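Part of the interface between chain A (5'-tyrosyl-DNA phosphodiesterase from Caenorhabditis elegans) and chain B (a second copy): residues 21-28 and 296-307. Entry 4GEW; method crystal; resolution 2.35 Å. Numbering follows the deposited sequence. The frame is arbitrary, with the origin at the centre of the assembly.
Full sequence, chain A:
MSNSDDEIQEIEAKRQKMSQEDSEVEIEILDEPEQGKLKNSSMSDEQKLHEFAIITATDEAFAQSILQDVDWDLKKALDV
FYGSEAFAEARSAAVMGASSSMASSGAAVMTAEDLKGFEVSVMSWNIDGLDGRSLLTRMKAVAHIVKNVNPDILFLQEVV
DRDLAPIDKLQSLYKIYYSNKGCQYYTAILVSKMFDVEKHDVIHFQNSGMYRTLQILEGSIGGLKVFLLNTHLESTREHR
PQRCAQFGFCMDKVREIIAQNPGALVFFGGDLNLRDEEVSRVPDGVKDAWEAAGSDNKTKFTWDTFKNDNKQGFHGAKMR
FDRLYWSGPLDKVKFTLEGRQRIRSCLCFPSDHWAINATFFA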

ATOM      1  N   GLU A  21      28.937  -0.612  29.096  1.00122.00           N
ATOM      2  CA  GLU A  21      29.110   0.696  29.717  1.00123.37           C
ATOM      3  C   GLU A  21      27.843   1.551  29.583  1.00120.33           C
ATOM      4  O   GLU A  21      27.357   2.115  30.566  1.00119.15           O
ATOM      5  N   ASP A  22      27.316   1.634  28.364  1.00115.80           N
ATOM      6  CA  ASP A  22      26.033   2.272  28.100  1.00 98.93           C
ATOM      7  C   ASP A  22      25.087   1.207  27.580  1.00 85.15           C
ATOM      8  O   ASP A  22      24.177   1.485  26.797  1.00 80.30           O
ATOM      9  N   SER A  23      25.343  -0.024  28.010  1.00 77.61           N
ATOM     10  CA  SER A  23      24.479  -1.150  27.706  1.00 76.80           C
ATOM     11  C   SER A  23      23.374  -1.209  28.749  1.00 72.56           C
ATOM     12  O   SER A  23      23.559  -0.767  29.884  1.00 66.52           O
ATOM     13  N   GLU A  24      22.225  -1.749  28.363  1.00 72.78           N
ATOM     14  CA  GLU A  24      21.118  -1.897  29.292  1.00 64.24           C
ATOM     15  C   GLU A  24      21.499  -2.889  30.388  1.00 62.04           C
ATOM     16  O   GLU A  24      22.374  -3.735  30.195  1.00 63.53           O
ATOM     17  N   VAL A  25      20.866  -2.760  31.551  1.00 56.37           N
ATOM     18  CA  VAL A  25      21.050  -3.729  32.620  1.00 53.30           C
ATOM     19  C   VAL A  25      19.709  -4.355  32.981  1.00 50.98           C
ATOM     20  O   VAL A  25      18.751  -3.650  33.299  1.00 51.06           O
ATOM     21  N   GLU A  26      19.655  -5.680  32.930  1.00 51.06           N
ATOM     22  CA  GLU A  26      18.419  -6.429  33.108  1.00 56.14           C
ATOM     23  C   GLU A  26      18.027  -6.580  34.580  1.00 62.16           C
ATOM     24  O   GLU A  26      18.882  -6.687  35.460  1.00 64.81           O
ATOM     25  N   ILE A  27      16.722  -6.587  34.828  1.00 59.23           N
ATOM     26  CA  ILE A  27      16.168  -6.770  36.161  1.00 51.88           C
ATOM     27  C   ILE A  27      16.492  -8.161  36.691  1.00 54.71           C
ATOM     28  O   ILE A  27      16.289  -9.161  35.997  1.00 57.43           O
ATOM     29  N   GLU A  28      17.002  -8.226  37.919  1.00 65.44           N
ATOM     30  CA  GLU A  28      17.266  -9.507  38.569  1.00 67.75           C
ATOM     31  C   GLU A  28      15.987 -10.165  39.055  1.00 67.10           C
ATOM     32  O   GLU A  28      15.139  -9.516  39.663  1.00 69.51           O
TER
ATOM     33  N   ASP B 296      21.864   9.553  21.482  1.00 66.40           N
ATOM     34  CA  ASP B 296      22.586  10.195  22.568  1.00 66.02           C
ATOM     35  C   ASP B 296      22.519   9.320  23.811  1.00 62.46           C
ATOM     36  O   ASP B 296      21.432   8.942  24.250  1.00 59.25           O
ATOM     37  N   ASN B 297      23.680   8.989  24.369  1.00 64.87           N
ATOM     38  CA  ASN B 297      23.735   8.193  25.590  1.00 68.02           C
ATOM     39  C   ASN B 297      23.090   8.921  26.757  1.00 63.48           C
ATOM     40  O   ASN B 297      22.527   8.299  27.648  1.00 57.17           O
ATOM     41  N   LYS B 298      23.152  10.249  26.730  1.00 67.54           N
ATOM     42  CA  LYS B 298      22.571  11.067  27.789  1.00 65.04           C
ATOM     43  C   LYS B 298      21.040  11.052  27.791  1.00 62.81           C
ATOM     44  O   LYS B 298      20.421  11.510  28.749  1.00 63.47           O
ATOM     45  N   THR B 299      20.430  10.530  26.728  1.00 58.88           N
ATOM     46  CA  THR B 299      18.971  10.460  26.652  1.00 56.74           C
ATOM     47  C   THR B 299      18.469   9.050  26.351  1.00 56.38           C
ATOM     48  O   THR B 299      17.303   8.858  25.999  1.00 56.41           O
ATOM     49  N   LYS B 300      19.349   8.066  26.499  1.00 53.61           N
ATOM     50  CA  LYS B 300      19.023   6.685  26.156  1.00 51.16           C
ATOM     51  C   LYS B 300      18.003   6.022  27.087  1.00 51.93           C
ATOM     52  O   LYS B 300      16.921   5.634  26.655  1.00 54.47           O
ATOM     53  N   PHE B 301      18.348   5.879  28.360  1.00 52.54           N
ATOM     54  CA  PHE B 301      17.516   5.088  29.264  1.00 46.96           C
ATOM     55  C   PHE B 301      16.323   5.855  29.840  1.00 47.86           C
ATOM     56  O   PHE B 301      16.459   6.986  30.307  1.00 51.10           O
ATOM     57  N   THR B 302      15.153   5.221  29.789  1.00 45.51           N
ATOM     58  CA  THR B 302      13.899   5.857  30.182  1.00 44.79           C
ATOM     59  C   THR B 302      13.348   5.259  31.480  1.00 50.69           C
ATOM     60  O   THR B 302      12.436   5.811  32.093  1.00 50.62           O
ATOM     61  N   TRP B 303      13.900   4.117  31.874  1.00 51.29           N
ATOM     62  CA  TRP B 303      13.566   3.489  33.140  1.00 54.15           C
ATOM     63  C   TRP B 303      14.892   3.089  33.779  1.00 54.15           C
ATOM     64  O   TRP B 303      15.529   2.136  33.346  1.00 55.68           O
ATOM     65  N   ASP B 304      15.305   3.833  34.801  1.00 51.03           N
ATOM     66  CA  ASP B 304      16.665   3.752  35.331  1.00 53.80           C
ATOM     67  C   ASP B 304      16.650   3.794  36.861  1.00 53.69           C
ATOM     68  O   ASP B 304      16.532   4.868  37.453  1.00 53.53           O
ATOM     69  N   THR B 305      16.787   2.633  37.499  1.00 50.62           N
ATOM     70  CA  THR B 305      16.735   2.564  38.957  1.00 55.35           C
ATOM     71  C   THR B 305      18.043   2.994  39.619  1.00 56.06           C
ATOM     72  O   THR B 305      18.100   3.132  40.843  1.00 55.13           O
ATOM     73  N   PHE B 306      19.090   3.180  38.817  1.00 54.66           N
ATOM     74  CA  PHE B 306      20.339   3.773  39.301  1.00 56.26           C
ATOM     75  C   PHE B 306      20.114   5.252  39.623  1.00 57.10           C
ATOM     76  O   PHE B 306      20.762   5.809  40.509  1.00 60.10           O
ATOM     77  N   LYS B 307      19.199   5.880  38.883  1.00 53.27           N
ATOM     78  CA  LYS B 307      18.978   7.324  38.962  1.00 59.42           C
ATOM     79  C   LYS B 307      17.587   7.679  39.484  1.00 59.12           C
ATOM     80  O   LYS B 307      17.373   8.768  40.012  1.00 61.12           O
TER

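Chain B presents a loop-rich surface, and the chain A segment, which has no regular helix or strand, crosses it with four of its eight side chains coming within 4.5 Å; the two stretches bury 380 Å² in all. At the start of the stretch, Asp296(B) and Lys298(B) make no contact with chain A and pair with each other, while Asn297(B) faces it. Asp296(B), chi1 t, uses OD1 to accept from Lys298(B) N at 3.0 Å and to form a salt bridge with Lys298(B) NZ at 2.9 Å; the CA-to-CB bond of Lys298(B) points away from chain A, and its NZ is paired within its own loop. Between them Asn297(B), chi1 m, points toward Asp22(A), also m. Asn297(B) ND2 lies 3.4 Å from Asp22(A) OD1, but the angle is poor and the pair packs without a hydrogen bond.

The polar anchor is Lys300(B). Its side chain is fully extended, t at all four chi angles, and carries NZ to Asp22(A) O, where it donates a 2.7 Å hydrogen bond. The acceptor is backbone, so the lysine reads the path of the chain rather than a side chain. A water accepts from Lys300(B) NZ at 3.2 Å and, weakly, from Glu24(A) N at 3.3 Å, linking the same ammonium to a second backbone site.

Phe301(B), chi1 m, is buried and points toward chain A, again meeting mainly backbone. Asp22(A) O approaches the ring edge, 3.4 Å from Phe301(B) CZ, while Glu24(A) CA sits 3.6 Å from Phe301(B) CE1. The carboxylate of Glu24(A), chi1 p, finds its hydrogen bonds elsewhere in the structure.

Further along, contacts become apolar and side chain to side chain. Trp303(B), chi1 t, starts sideways, yet its indole reaches Ile27(A), chi1 m: Trp303(B) CZ3 lies 3.6 Å from Ile27(A) CD1. Phe306(B), chi1 m, points toward chain A and meets Val25(A), chi1 t, more loosely: Phe306(B) CE1 to Val25(A) CG2 is 4.3 Å.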

ATOM      1  CB  GLU A  21      30.354   1.413  29.156  1.00131.87           C
ATOM      2  CG  GLU A  21      30.297   1.846  27.679  1.00134.97           C
ATOM      3  CD  GLU A  21      30.262   0.683  26.699  1.00137.04           C
ATOM      4  OE1 GLU A  21      30.543  -0.463  27.111  1.00138.06           O
ATOM      5  OE2 GLU A  21      29.951   0.918  25.512  1.00137.66           O
ATOM      6  CB  ASP A  22      26.177   3.391  27.074  1.00101.30           C
ATOM      7  CG  ASP A  22      26.828   4.627  27.654  1.00106.58           C
ATOM      8  OD1 ASP A  22      28.040   4.832  27.422  1.00114.03           O
ATOM      9  OD2 ASP A  22      26.125   5.391  28.349  1.00103.93           O
ATOM     10  CB  SER A  23      25.280  -2.452  27.732  1.00 80.11           C
ATOM     11  OG  SER A  23      26.366  -2.398  26.822  1.00 88.29           O
ATOM     12  CB  GLU A  24      19.845  -2.335  28.554  1.00 64.30           C
ATOM     13  CG  GLU A  24      19.945  -3.686  27.856  1.00 71.52           C
ATOM     14  CD  GLU A  24      18.812  -3.936  26.855  1.00 74.20           C
ATOM     15  OE1 GLU A  24      18.397  -2.989  26.145  1.00 68.01           O
ATOM     16  OE2 GLU A  24      18.342  -5.092  26.776  1.00 76.21           O
ATOM     17  CB  VAL A  25      21.676  -3.096  33.872  1.00 55.48           C
ATOM     18  CG1 VAL A  25      21.873  -4.166  34.965  1.00 50.88           C
ATOM     19  CG2 VAL A  25      22.996  -2.432  33.527  1.00 57.85           C
ATOM     20  CB  GLU A  26      18.553  -7.811  32.450  1.00 59.58           C
ATOM     21  CG  GLU A  26      17.278  -8.647  32.436  1.00 61.90           C
ATOM     22  CD  GLU A  26      16.119  -7.943  31.740  1.00 65.04           C
ATOM     23  OE1 GLU A  26      16.061  -7.973  30.489  1.00 60.75           O
ATOM     24  OE2 GLU A  26      15.265  -7.362  32.446  1.00 66.53           O
ATOM     25  CB  ILE A  27      14.629  -6.585  36.154  1.00 54.08           C
ATOM     26  CG1 ILE A  27      14.252  -5.123  35.872  1.00 54.62           C
ATOM     27  CG2 ILE A  27      14.011  -7.065  37.471  1.00 54.64           C
ATOM     28  CD1 ILE A  27      14.164  -4.767  34.388  1.00 52.57           C
ATOM     29  CB  GLU A  28      18.202  -9.326  39.759  1.00 67.19           C
ATOM     30  CG  GLU A  28      19.623  -9.016  39.371  1.00 85.35           C
ATOM     31  CD  GLU A  28      20.503  -8.783  40.576  1.00 97.45           C
ATOM     32  OE1 GLU A  28      19.968  -8.743  41.706  1.00 96.66           O
ATOM     33  OE2 GLU A  28      21.729  -8.636  40.390  1.00105.14           O
TER
ATOM     34  CB  ASP B 296      21.977  11.571  22.852  1.00 68.40           C
ATOM     35  CG  ASP B 296      22.918  12.489  23.608  1.00 76.33           C
ATOM     36  OD1 ASP B 296      23.772  11.993  24.373  1.00 77.33           O
ATOM     37  OD2 ASP B 296      22.799  13.721  23.434  1.00 85.98           O
ATOM     38  CB  ASN B 297      25.179   7.811  25.931  1.00 77.05           C
ATOM     39  CG  ASN B 297      25.699   6.676  25.069  1.00 82.05           C
ATOM     40  OD1 ASN B 297      24.952   5.768  24.701  1.00 83.04           O
ATOM     41  ND2 ASN B 297      26.985   6.722  24.741  1.00 84.72           N
ATOM     42  CB  LYS B 298      23.083  12.508  27.693  1.00 70.14           C
ATOM     43  CG  LYS B 298      24.579  12.646  27.911  1.00 78.97           C
ATOM     44  CD  LYS B 298      25.059  14.073  27.656  1.00 91.78           C
ATOM     45  CE  LYS B 298      24.931  14.462  26.186  1.00 97.18           C
ATOM     46  NZ  LYS B 298      25.865  13.708  25.295  1.00 99.09           N
ATOM     47  CB  THR B 299      18.394  11.432  25.600  1.00 59.29           C
ATOM     48  OG1 THR B 299      18.946  11.134  24.310  1.00 64.28           O
ATOM     49  CG2 THR B 299      18.716  12.881  25.962  1.00 62.60           C
ATOM     50  CB  LYS B 300      20.298   5.835  26.096  1.00 55.10           C
ATOM     51  CG  LYS B 300      20.087   4.433  25.550  1.00 53.05           C
ATOM     52  CD  LYS B 300      21.406   3.693  25.408  1.00 56.79           C
ATOM     53  CE  LYS B 300      21.199   2.321  24.793  1.00 58.84           C
ATOM     54  NZ  LYS B 300      22.475   1.566  24.666  1.00 65.74           N
ATOM     55  CB  PHE B 301      18.376   4.433  30.348  1.00 42.27           C
ATOM     56  CG  PHE B 301      19.450   3.545  29.784  1.00 47.23           C
ATOM     57  CD1 PHE B 301      19.126   2.314  29.232  1.00 48.43           C
ATOM     58  CD2 PHE B 301      20.774   3.953  29.766  1.00 48.97           C
ATOM     59  CE1 PHE B 301      20.103   1.502  28.689  1.00 53.81           C
ATOM     60  CE2 PHE B 301      21.759   3.144  29.223  1.00 54.38           C
ATOM     61  CZ  PHE B 301      21.424   1.919  28.682  1.00 58.32           C
ATOM     62  CB  THR B 302      12.843   5.699  29.082  1.00 44.75           C
ATOM     63  OG1 THR B 302      12.534   4.307  28.910  1.00 48.22           O
ATOM     64  CG2 THR B 302      13.366   6.248  27.772  1.00 47.16           C
ATOM     65  CB  TRP B 303      12.677   2.270  32.899  1.00 55.49           C
ATOM     66  CG  TRP B 303      12.089   1.661  34.132  1.00 53.47           C
ATOM     67  CD1 TRP B 303      10.959   2.056  34.785  1.00 55.85           C
ATOM     68  CD2 TRP B 303      12.581   0.518  34.842  1.00 54.72           C
ATOM     69  NE1 TRP B 303      10.724   1.239  35.867  1.00 54.51           N
ATOM     70  CE2 TRP B 303      11.708   0.287  35.925  1.00 57.59           C
ATOM     71  CE3 TRP B 303      13.681  -0.331  34.672  1.00 57.71           C
ATOM     72  CZ2 TRP B 303      11.902  -0.752  36.833  1.00 62.66           C
ATOM     73  CZ3 TRP B 303      13.869  -1.363  35.573  1.00 59.37           C
ATOM     74  CH2 TRP B 303      12.985  -1.565  36.639  1.00 62.27           C
ATOM     75  CB  ASP B 304      17.484   4.937  34.783  1.00 52.44           C
ATOM     76  CG  ASP B 304      18.962   4.858  35.132  1.00 60.04           C
ATOM     77  OD1 ASP B 304      19.348   4.016  35.965  1.00 64.76           O
ATOM     78  OD2 ASP B 304      19.748   5.651  34.573  1.00 60.65           O
ATOM     79  CB  THR B 305      16.351   1.155  39.464  1.00 55.85           C
ATOM     80  OG1 THR B 305      17.393   0.228  39.134  1.00 55.02           O
ATOM     81  CG2 THR B 305      15.037   0.700  38.838  1.00 56.14           C
ATOM     82  CB  PHE B 306      21.441   3.687  38.234  1.00 54.79           C
ATOM     83  CG  PHE B 306      21.992   2.302  38.014  1.00 54.25           C
ATOM     84  CD1 PHE B 306      21.567   1.535  36.943  1.00 53.24           C
ATOM     85  CD2 PHE B 306      22.958   1.781  38.860  1.00 55.25           C
ATOM     86  CE1 PHE B 306      22.090   0.265  36.725  1.00 48.19           C
ATOM     87  CE2 PHE B 306      23.478   0.513  38.651  1.00 56.64           C
ATOM     88  CZ  PHE B 306      23.042  -0.242  37.578  1.00 53.20           C
ATOM     89  CB  LYS B 307      19.187   7.967  37.586  1.00 61.78           C
ATOM     90  CG  LYS B 307      20.639   8.083  37.162  1.00 67.77           C
ATOM     91  CD  LYS B 307      21.334   9.182  37.942  1.00 78.60           C
ATOM     92  CE  LYS B 307      22.797   9.306  37.551  1.00 89.08           C
ATOM     93  NZ  LYS B 307      23.586   8.113  37.964  1.00 92.14           N
TER
HETATM   94  O   HOH W   1      21.975  -1.523  25.055  1.00 93.77           O